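Local coordinates for solute-binding periplasmic protein of iron/siderophore ABC transporter (Yersinia pestis, PDB 6B2Y) that probably captures a chelated metal, most likely an iron-siderophore complex, in the periplasm and delivers it to its ABC transporter for uptake, at residues A[213-225]-A[268-280]. Numbering follows the deposited sequence.
Sequences DKKPSVFIELRAG and VLAAKPDIYIASG
Strands 217-221 and 275-280 run parallel, Phe219 bonding through N and O to Ile275 O and Ile277 N, Glu221 likewise to Ile277 O and Ser279 N, while Ser217 O takes Ile275 N. Side-chain bonds supplement the ladder at both ends. At the start, Ser217 OG accepts Asp274 N at 2.8 Å, while Ser217 N returns a bond to Asp274 OD2, meeting it from above the carboxylate plane. At the far end, in the type II turn from Glu221 to Ala224, Arg223 N donates to Ser279 OG (2.7 Å, 165°), which is also hydrogen-bonded to His331 ND1, and a water bridges Ala224 O and Ser279 O. These are neighbouring interior strands of a mixed five-stranded sheet in a periplasmic binding protein, with helix 265-271 leading into the second. Val268 of that helix lays CG1 over one face of the Phe219 ring, 3.8 Å from its centroid; the ring is swung there with CG anti to the backbone N (chi1 -180°). On the same side of the sheet, Tyr276 OH donates to Glu221 OE2 at 2.6 Å, on its anti side but 30° out of the carboxylate plane; the same oxygen forms a salt bridge with Arg312. On the opposite face of the sheet, Ile220 CD1 packs 3.5 Å from Ile277 CG2, and both isoleucines touch Phe346 of helix 340-350.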
# COMPACT_ATOMS: atom_id res chain seq x y z
N ASP A 213 1.89 3.97 -28.28
CA ASP A 213 1.83 5.39 -28.62
C ASP A 213 0.43 5.99 -28.46
O ASP A 213 0.21 7.13 -28.89
CB ASP A 213 2.39 5.64 -30.03
CG ASP A 213 1.51 5.08 -31.15
OD1 ASP A 213 0.47 4.45 -30.89
OD2 ASP A 213 1.89 5.28 -32.33
N LYS A 214 -0.51 5.27 -27.85
CA LYS A 214 -1.82 5.79 -27.50
C LYS A 214 -2.03 5.90 -25.99
O LYS A 214 -3.13 6.27 -25.57
CB LYS A 214 -2.91 4.89 -28.09
CG LYS A 214 -2.79 4.68 -29.60
CD LYS A 214 -4.13 4.34 -30.21
CE LYS A 214 -4.18 4.73 -31.69
NZ LYS A 214 -5.51 4.44 -32.28
N LYS A 215 -1.02 5.62 -25.19
CA LYS A 215 -1.04 5.63 -23.73
C LYS A 215 -0.70 7.02 -23.18
O LYS A 215 0.28 7.63 -23.61
CB LYS A 215 -0.04 4.62 -23.17
CG LYS A 215 -0.42 3.21 -23.48
CD LYS A 215 0.56 2.22 -22.88
CE LYS A 215 0.11 0.80 -23.17
NZ LYS A 215 1.00 -0.19 -22.50
N PRO A 216 -1.47 7.51 -22.21
CA PRO A 216 -1.15 8.81 -21.61
C PRO A 216 0.12 8.74 -20.78
O PRO A 216 0.40 7.74 -20.12
CB PRO A 216 -2.37 9.09 -20.73
CG PRO A 216 -2.82 7.71 -20.31
CD PRO A 216 -2.60 6.85 -21.53
N SER A 217 0.91 9.81 -20.83
CA SER A 217 2.08 9.90 -19.97
C SER A 217 1.61 10.29 -18.58
O SER A 217 0.64 11.04 -18.42
CB SER A 217 3.10 10.90 -20.51
OG SER A 217 2.51 12.18 -20.71
N VAL A 218 2.27 9.75 -17.57
CA VAL A 218 1.79 9.84 -16.19
C VAL A 218 2.98 10.16 -15.29
O VAL A 218 4.03 9.53 -15.39
CB VAL A 218 1.14 8.53 -15.71
CG1 VAL A 218 0.65 8.68 -14.24
CG2 VAL A 218 -0.00 8.10 -16.63
N PHE A 219 2.78 11.10 -14.37
CA PHE A 219 3.72 11.32 -13.28
C PHE A 219 2.98 11.14 -11.97
O PHE A 219 1.93 11.75 -11.75
CB PHE A 219 4.35 12.71 -13.31
CG PHE A 219 5.33 12.93 -12.19
CD1 PHE A 219 6.54 12.26 -12.18
CD2 PHE A 219 5.01 13.77 -11.13
CE1 PHE A 219 7.44 12.44 -11.14
CE2 PHE A 219 5.92 13.95 -10.09
CZ PHE A 219 7.13 13.29 -10.10
N ILE A 220 3.52 10.29 -11.09
CA ILE A 220 2.98 10.13 -9.74
C ILE A 220 3.95 10.75 -8.74
O ILE A 220 5.12 10.38 -8.66
CB ILE A 220 2.69 8.65 -9.39
CG1 ILE A 220 2.03 8.57 -8.01
CG2 ILE A 220 3.95 7.81 -9.43
CD1 ILE A 220 0.87 7.64 -7.94
N GLU A 221 3.46 11.71 -7.96
CA GLU A 221 4.24 12.32 -6.90
C GLU A 221 3.84 11.64 -5.60
O GLU A 221 2.76 11.89 -5.07
CB GLU A 221 4.01 13.83 -6.83
CG GLU A 221 5.01 14.51 -5.93
CD GLU A 221 4.72 15.98 -5.73
OE1 GLU A 221 5.38 16.58 -4.86
OE2 GLU A 221 3.83 16.51 -6.42
N LEU A 222 4.71 10.76 -5.10
CA LEU A 222 4.42 10.06 -3.85
C LEU A 222 4.60 10.99 -2.65
O LEU A 222 5.57 11.74 -2.55
CB LEU A 222 5.33 8.85 -3.71
CG LEU A 222 5.13 7.80 -4.80
CD1 LEU A 222 6.24 6.73 -4.73
CD2 LEU A 222 3.76 7.16 -4.66
N ARG A 223 3.66 10.90 -1.70
CA ARG A 223 3.66 11.77 -0.52
C ARG A 223 3.81 13.23 -0.92
O ARG A 223 4.61 13.97 -0.35
CB ARG A 223 4.72 11.34 0.48
CG ARG A 223 4.67 9.85 0.79
CD ARG A 223 5.83 9.40 1.65
NE ARG A 223 7.12 9.71 1.04
CZ ARG A 223 8.03 10.49 1.61
NH1 ARG A 223 9.19 10.74 1.00
NH2 ARG A 223 7.79 11.03 2.81
N ALA A 224 3.05 13.63 -1.94
CA ALA A 224 3.14 14.96 -2.52
C ALA A 224 3.00 16.04 -1.46
O ALA A 224 2.07 16.00 -0.65
CB ALA A 224 2.07 15.13 -3.59
N GLY A 225 3.91 17.00 -1.49
CA GLY A 225 3.84 18.16 -0.63
C GLY A 225 4.25 17.92 0.80
O GLY A 225 4.23 18.86 1.60
N VAL A 268 10.07 16.97 -14.12
CA VAL A 268 8.63 16.76 -14.21
C VAL A 268 8.01 17.77 -15.17
O VAL A 268 7.25 17.41 -16.07
CB VAL A 268 7.98 16.84 -12.82
CG1 VAL A 268 6.50 16.48 -12.90
CG2 VAL A 268 8.71 15.92 -11.85
N LEU A 269 8.34 19.06 -14.98
CA LEU A 269 7.78 20.09 -15.85
C LEU A 269 8.21 19.89 -17.30
O LEU A 269 7.39 19.99 -18.21
CB LEU A 269 8.20 21.48 -15.36
CG LEU A 269 7.88 21.80 -13.89
CD1 LEU A 269 8.32 23.22 -13.56
CD2 LEU A 269 6.41 21.61 -13.61
N ALA A 270 9.50 19.61 -17.52
CA ALA A 270 9.99 19.37 -18.88
C ALA A 270 9.33 18.15 -19.51
O ALA A 270 9.23 18.07 -20.74
CB ALA A 270 11.51 19.21 -18.87
N ALA A 271 8.90 17.19 -18.70
CA ALA A 271 8.24 16.01 -19.24
C ALA A 271 6.81 16.28 -19.69
O ALA A 271 6.28 15.53 -20.52
CB ALA A 271 8.26 14.88 -18.21
N LYS A 272 6.18 17.32 -19.15
CA LYS A 272 4.82 17.71 -19.52
C LYS A 272 3.84 16.53 -19.52
O LYS A 272 3.19 16.26 -20.53
CB LYS A 272 4.83 18.41 -20.88
CG LYS A 272 6.00 19.36 -21.04
CD LYS A 272 5.92 20.18 -22.32
CE LYS A 272 6.87 19.64 -23.37
NZ LYS A 272 6.28 19.73 -24.74
N PRO A 273 3.70 15.84 -18.39
CA PRO A 273 2.89 14.61 -18.37
C PRO A 273 1.42 14.90 -18.66
O PRO A 273 0.87 15.92 -18.26
CB PRO A 273 3.07 14.08 -16.95
CG PRO A 273 3.43 15.31 -16.14
CD PRO A 273 4.26 16.14 -17.06
N ASP A 274 0.79 13.95 -19.36
CA ASP A 274 -0.63 14.08 -19.66
C ASP A 274 -1.47 14.06 -18.38
O ASP A 274 -2.48 14.76 -18.29
CB ASP A 274 -1.08 12.96 -20.59
CG ASP A 274 -0.42 13.03 -21.94
OD1 ASP A 274 -0.12 14.15 -22.41
OD2 ASP A 274 -0.23 11.95 -22.55
N ILE A 275 -1.06 13.25 -17.40
CA ILE A 275 -1.85 12.98 -16.20
C ILE A 275 -0.94 13.14 -14.98
O ILE A 275 0.22 12.72 -15.00
CB ILE A 275 -2.45 11.56 -16.25
CG1 ILE A 275 -3.51 11.48 -17.35
CG2 ILE A 275 -3.03 11.14 -14.90
CD1 ILE A 275 -4.05 10.09 -17.58
N TYR A 276 -1.48 13.76 -13.92
CA TYR A 276 -0.75 13.98 -12.68
C TYR A 276 -1.49 13.27 -11.55
O TYR A 276 -2.71 13.40 -11.42
CB TYR A 276 -0.61 15.48 -12.35
CG TYR A 276 -0.11 15.73 -10.94
CD1 TYR A 276 1.25 15.76 -10.67
CD2 TYR A 276 -0.99 15.92 -9.89
CE1 TYR A 276 1.73 15.98 -9.39
CE2 TYR A 276 -0.52 16.13 -8.59
CZ TYR A 276 0.83 16.17 -8.36
OH TYR A 276 1.31 16.38 -7.08
N ILE A 277 -0.74 12.51 -10.74
CA ILE A 277 -1.28 11.80 -9.59
C ILE A 277 -0.45 12.18 -8.37
O ILE A 277 0.78 12.16 -8.42
CB ILE A 277 -1.25 10.27 -9.77
CG1 ILE A 277 -1.90 9.86 -11.09
CG2 ILE A 277 -1.97 9.58 -8.62
CD1 ILE A 277 -1.95 8.35 -11.28
N ALA A 278 -1.13 12.50 -7.27
CA ALA A 278 -0.49 12.70 -5.98
C ALA A 278 -0.90 11.59 -5.02
O ALA A 278 -2.07 11.19 -5.01
CB ALA A 278 -0.88 14.07 -5.37
N SER A 279 0.03 11.09 -4.23
CA SER A 279 -0.32 10.15 -3.17
C SER A 279 -0.20 10.83 -1.81
O SER A 279 0.62 11.73 -1.62
CB SER A 279 0.56 8.88 -3.16
OG SER A 279 1.76 9.07 -2.44
N GLY A 280 -1.02 10.37 -0.87
CA GLY A 280 -0.94 10.89 0.48
C GLY A 280 -1.84 10.12 1.41
O GLY A 280 -2.63 9.28 0.99
O HOH W 1 0.55 14.03 0.08